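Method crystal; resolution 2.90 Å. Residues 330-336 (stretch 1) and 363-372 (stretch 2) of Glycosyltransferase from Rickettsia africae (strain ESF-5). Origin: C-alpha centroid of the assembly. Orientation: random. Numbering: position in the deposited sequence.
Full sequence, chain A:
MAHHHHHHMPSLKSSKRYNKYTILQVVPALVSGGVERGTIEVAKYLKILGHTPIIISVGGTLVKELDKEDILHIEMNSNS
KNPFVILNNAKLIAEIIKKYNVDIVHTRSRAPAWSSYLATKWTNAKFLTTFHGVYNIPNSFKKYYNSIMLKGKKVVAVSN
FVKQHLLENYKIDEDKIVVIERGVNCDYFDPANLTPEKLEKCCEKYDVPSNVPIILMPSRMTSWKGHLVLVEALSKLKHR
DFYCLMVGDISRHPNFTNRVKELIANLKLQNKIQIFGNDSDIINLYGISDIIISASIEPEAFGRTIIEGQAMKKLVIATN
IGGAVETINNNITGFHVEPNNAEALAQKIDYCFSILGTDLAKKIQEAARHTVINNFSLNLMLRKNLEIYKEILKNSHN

Stretch 1, residues 330-336: NNITGFH
Stretch 2 363-372: KIQEAARHTV

What shapes do the two stretches bring together? Residues 363-372 are helical throughout, with i to i-4 bonds such as Ala367 N to Lys363 O (2.8 Å); some later ones are weak, such as Val372 N to Ala368 O (3.3 Å). Residues 330-334 are loop, Asn331 at phi/psi 67/18 and Gly334 at 164/-171, before a strand begins at Phe335. Asn331 N donates to Gly334 O (2.7 Å), closing the loop on itself, while His336 N donates to Asn330 OD1 (2.9 Å), linking loop and strand. The nearest CA pair is Thr333 CA and Ala368 CA, 4.5 Å apart.

How do polar atoms meet the helix? No hydrogen bond crosses. Ile332 points its CB away, yet its carbonyl turns inward: Ile332 O lies 3.5 Å from Ile364 CA in a CA-H...O contact, 3.4 Å from Ile364 CG2 and 3.7 Å from Ala367 CB. Thr333 O likewise rests 3.7 Å from Ala368 CB.

What packs around Thr333? Its p rotamer (chi1 51°) places CG2 3.4 Å from Ala367 O, 4.0 Å from Ala367 CB and 3.9 Å from CG2 of Thr371, a t rotamer (-165°).

Where is the apolar contact with the ring? Ile364 (m, t) extends CD1 to within 3.8 Å of Phe335 CZ, approaching the ring obliquely; Phe335 has chi1 -48° and chi2 -82°. Ile364 CG2 meanwhile sits 3.9 Å from Gly334 N, so Ile364 touches both loop and strand.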

# COMPACT_ATOMS: atom_id res chain seq x y z
N ASN A 330 16.49 -4.29 -10.40
CA ASN A 330 17.69 -3.83 -9.71
C ASN A 330 18.69 -3.23 -10.70
O ASN A 330 18.98 -3.82 -11.74
CB ASN A 330 18.31 -5.01 -8.95
CG ASN A 330 19.50 -4.60 -8.12
OD1 ASN A 330 19.43 -3.67 -7.32
ND2 ASN A 330 20.61 -5.30 -8.31
N ASN A 331 19.20 -2.05 -10.34
CA ASN A 331 20.18 -1.28 -11.12
C ASN A 331 19.60 -0.75 -12.43
O ASN A 331 20.36 -0.36 -13.32
CB ASN A 331 21.45 -2.08 -11.39
CG ASN A 331 22.23 -2.38 -10.12
OD1 ASN A 331 22.25 -1.57 -9.20
ND2 ASN A 331 22.86 -3.54 -10.07
N ILE A 332 18.28 -0.71 -12.57
CA ILE A 332 17.68 -0.25 -13.81
C ILE A 332 16.53 0.71 -13.51
O ILE A 332 16.45 1.80 -14.09
CB ILE A 332 17.22 -1.44 -14.66
CG1 ILE A 332 18.44 -2.07 -15.35
CG2 ILE A 332 16.15 -1.03 -15.66
CD1 ILE A 332 18.12 -3.27 -16.19
N THR A 333 15.65 0.34 -12.59
CA THR A 333 14.62 1.26 -12.12
C THR A 333 14.77 1.59 -10.64
O THR A 333 13.92 2.31 -10.09
CB THR A 333 13.23 0.69 -12.39
OG1 THR A 333 13.15 -0.66 -11.89
CG2 THR A 333 12.96 0.68 -13.88
N GLY A 334 15.82 1.11 -10.00
CA GLY A 334 16.02 1.31 -8.58
C GLY A 334 17.08 0.35 -8.08
O GLY A 334 17.74 -0.34 -8.86
N PHE A 335 17.21 0.29 -6.76
CA PHE A 335 18.26 -0.51 -6.15
C PHE A 335 17.72 -1.33 -4.98
O PHE A 335 16.91 -0.83 -4.19
CB PHE A 335 19.42 0.37 -5.67
CG PHE A 335 19.87 1.37 -6.70
CD1 PHE A 335 20.74 1.00 -7.71
CD2 PHE A 335 19.43 2.69 -6.65
CE1 PHE A 335 21.17 1.92 -8.66
CE2 PHE A 335 19.84 3.61 -7.59
CZ PHE A 335 20.71 3.23 -8.59
N HIS A 336 18.17 -2.58 -4.90
CA HIS A 336 17.90 -3.46 -3.77
C HIS A 336 19.04 -3.39 -2.76
O HIS A 336 20.20 -3.19 -3.13
CB HIS A 336 17.75 -4.93 -4.21
CG HIS A 336 16.65 -5.16 -5.19
ND1 HIS A 336 16.66 -6.24 -6.06
CD2 HIS A 336 15.51 -4.48 -5.45
CE1 HIS A 336 15.57 -6.20 -6.81
NE2 HIS A 336 14.86 -5.15 -6.46
N LYS A 363 18.83 8.27 -16.65
CA LYS A 363 18.31 7.07 -17.30
C LYS A 363 17.45 6.25 -16.33
O LYS A 363 16.32 5.88 -16.65
CB LYS A 363 19.46 6.21 -17.84
CG LYS A 363 18.98 5.09 -18.74
CD LYS A 363 20.07 4.09 -19.09
CE LYS A 363 19.51 3.03 -20.03
NZ LYS A 363 20.44 1.88 -20.21
N ILE A 364 17.99 5.97 -15.14
CA ILE A 364 17.26 5.21 -14.14
C ILE A 364 16.01 5.96 -13.70
O ILE A 364 14.94 5.36 -13.51
CB ILE A 364 18.18 4.89 -12.95
CG1 ILE A 364 19.37 4.06 -13.41
CG2 ILE A 364 17.38 4.21 -11.84
CD1 ILE A 364 20.32 3.70 -12.30
N GLN A 365 16.12 7.27 -13.50
CA GLN A 365 14.97 8.05 -13.06
C GLN A 365 13.86 8.02 -14.11
O GLN A 365 12.68 7.81 -13.77
CB GLN A 365 15.40 9.48 -12.75
CG GLN A 365 16.24 9.57 -11.50
CD GLN A 365 16.91 10.91 -11.34
OE1 GLN A 365 16.87 11.76 -12.24
NE2 GLN A 365 17.53 11.11 -10.19
N GLU A 366 14.21 8.23 -15.38
CA GLU A 366 13.23 8.13 -16.45
C GLU A 366 12.64 6.72 -16.50
O GLU A 366 11.41 6.55 -16.58
CB GLU A 366 13.86 8.48 -17.79
CG GLU A 366 14.29 9.94 -17.93
CD GLU A 366 13.13 10.91 -17.83
OE1 GLU A 366 12.01 10.54 -18.24
OE2 GLU A 366 13.35 12.03 -17.33
N ALA A 367 13.49 5.70 -16.45
CA ALA A 367 13.02 4.32 -16.50
C ALA A 367 12.09 4.00 -15.35
O ALA A 367 11.19 3.16 -15.48
CB ALA A 367 14.20 3.36 -16.51
N ALA A 368 12.27 4.67 -14.20
CA ALA A 368 11.48 4.36 -13.02
C ALA A 368 10.03 4.80 -13.21
O ALA A 368 9.10 4.04 -12.92
CB ALA A 368 12.09 5.02 -11.78
N ARG A 369 9.81 6.03 -13.68
CA ARG A 369 8.44 6.45 -13.94
C ARG A 369 7.84 5.69 -15.12
O ARG A 369 6.63 5.42 -15.12
CB ARG A 369 8.36 7.95 -14.19
CG ARG A 369 6.94 8.40 -14.47
CD ARG A 369 6.79 9.90 -14.54
NE ARG A 369 5.44 10.25 -14.98
CZ ARG A 369 4.41 10.41 -14.17
NH1 ARG A 369 4.54 10.30 -12.85
NH2 ARG A 369 3.22 10.69 -14.68
N HIS A 370 8.66 5.33 -16.11
CA HIS A 370 8.15 4.55 -17.23
C HIS A 370 7.58 3.22 -16.75
O HIS A 370 6.49 2.81 -17.18
CB HIS A 370 9.25 4.32 -18.26
CG HIS A 370 9.45 5.48 -19.18
ND1 HIS A 370 10.70 5.96 -19.51
CD2 HIS A 370 8.56 6.25 -19.86
CE1 HIS A 370 10.57 6.98 -20.34
NE2 HIS A 370 9.28 7.17 -20.57
N THR A 371 8.29 2.52 -15.86
CA THR A 371 7.80 1.22 -15.45
C THR A 371 6.54 1.33 -14.60
O THR A 371 5.70 0.42 -14.62
CB THR A 371 8.89 0.44 -14.71
OG1 THR A 371 8.51 -0.94 -14.63
CG2 THR A 371 9.11 0.98 -13.30
N VAL A 372 6.36 2.44 -13.89
CA VAL A 372 5.15 2.62 -13.10
C VAL A 372 3.96 2.89 -14.01
O VAL A 372 2.85 2.41 -13.77
CB VAL A 372 5.34 3.73 -12.05
CG1 VAL A 372 4.04 4.02 -11.33
CG2 VAL A 372 6.40 3.31 -11.05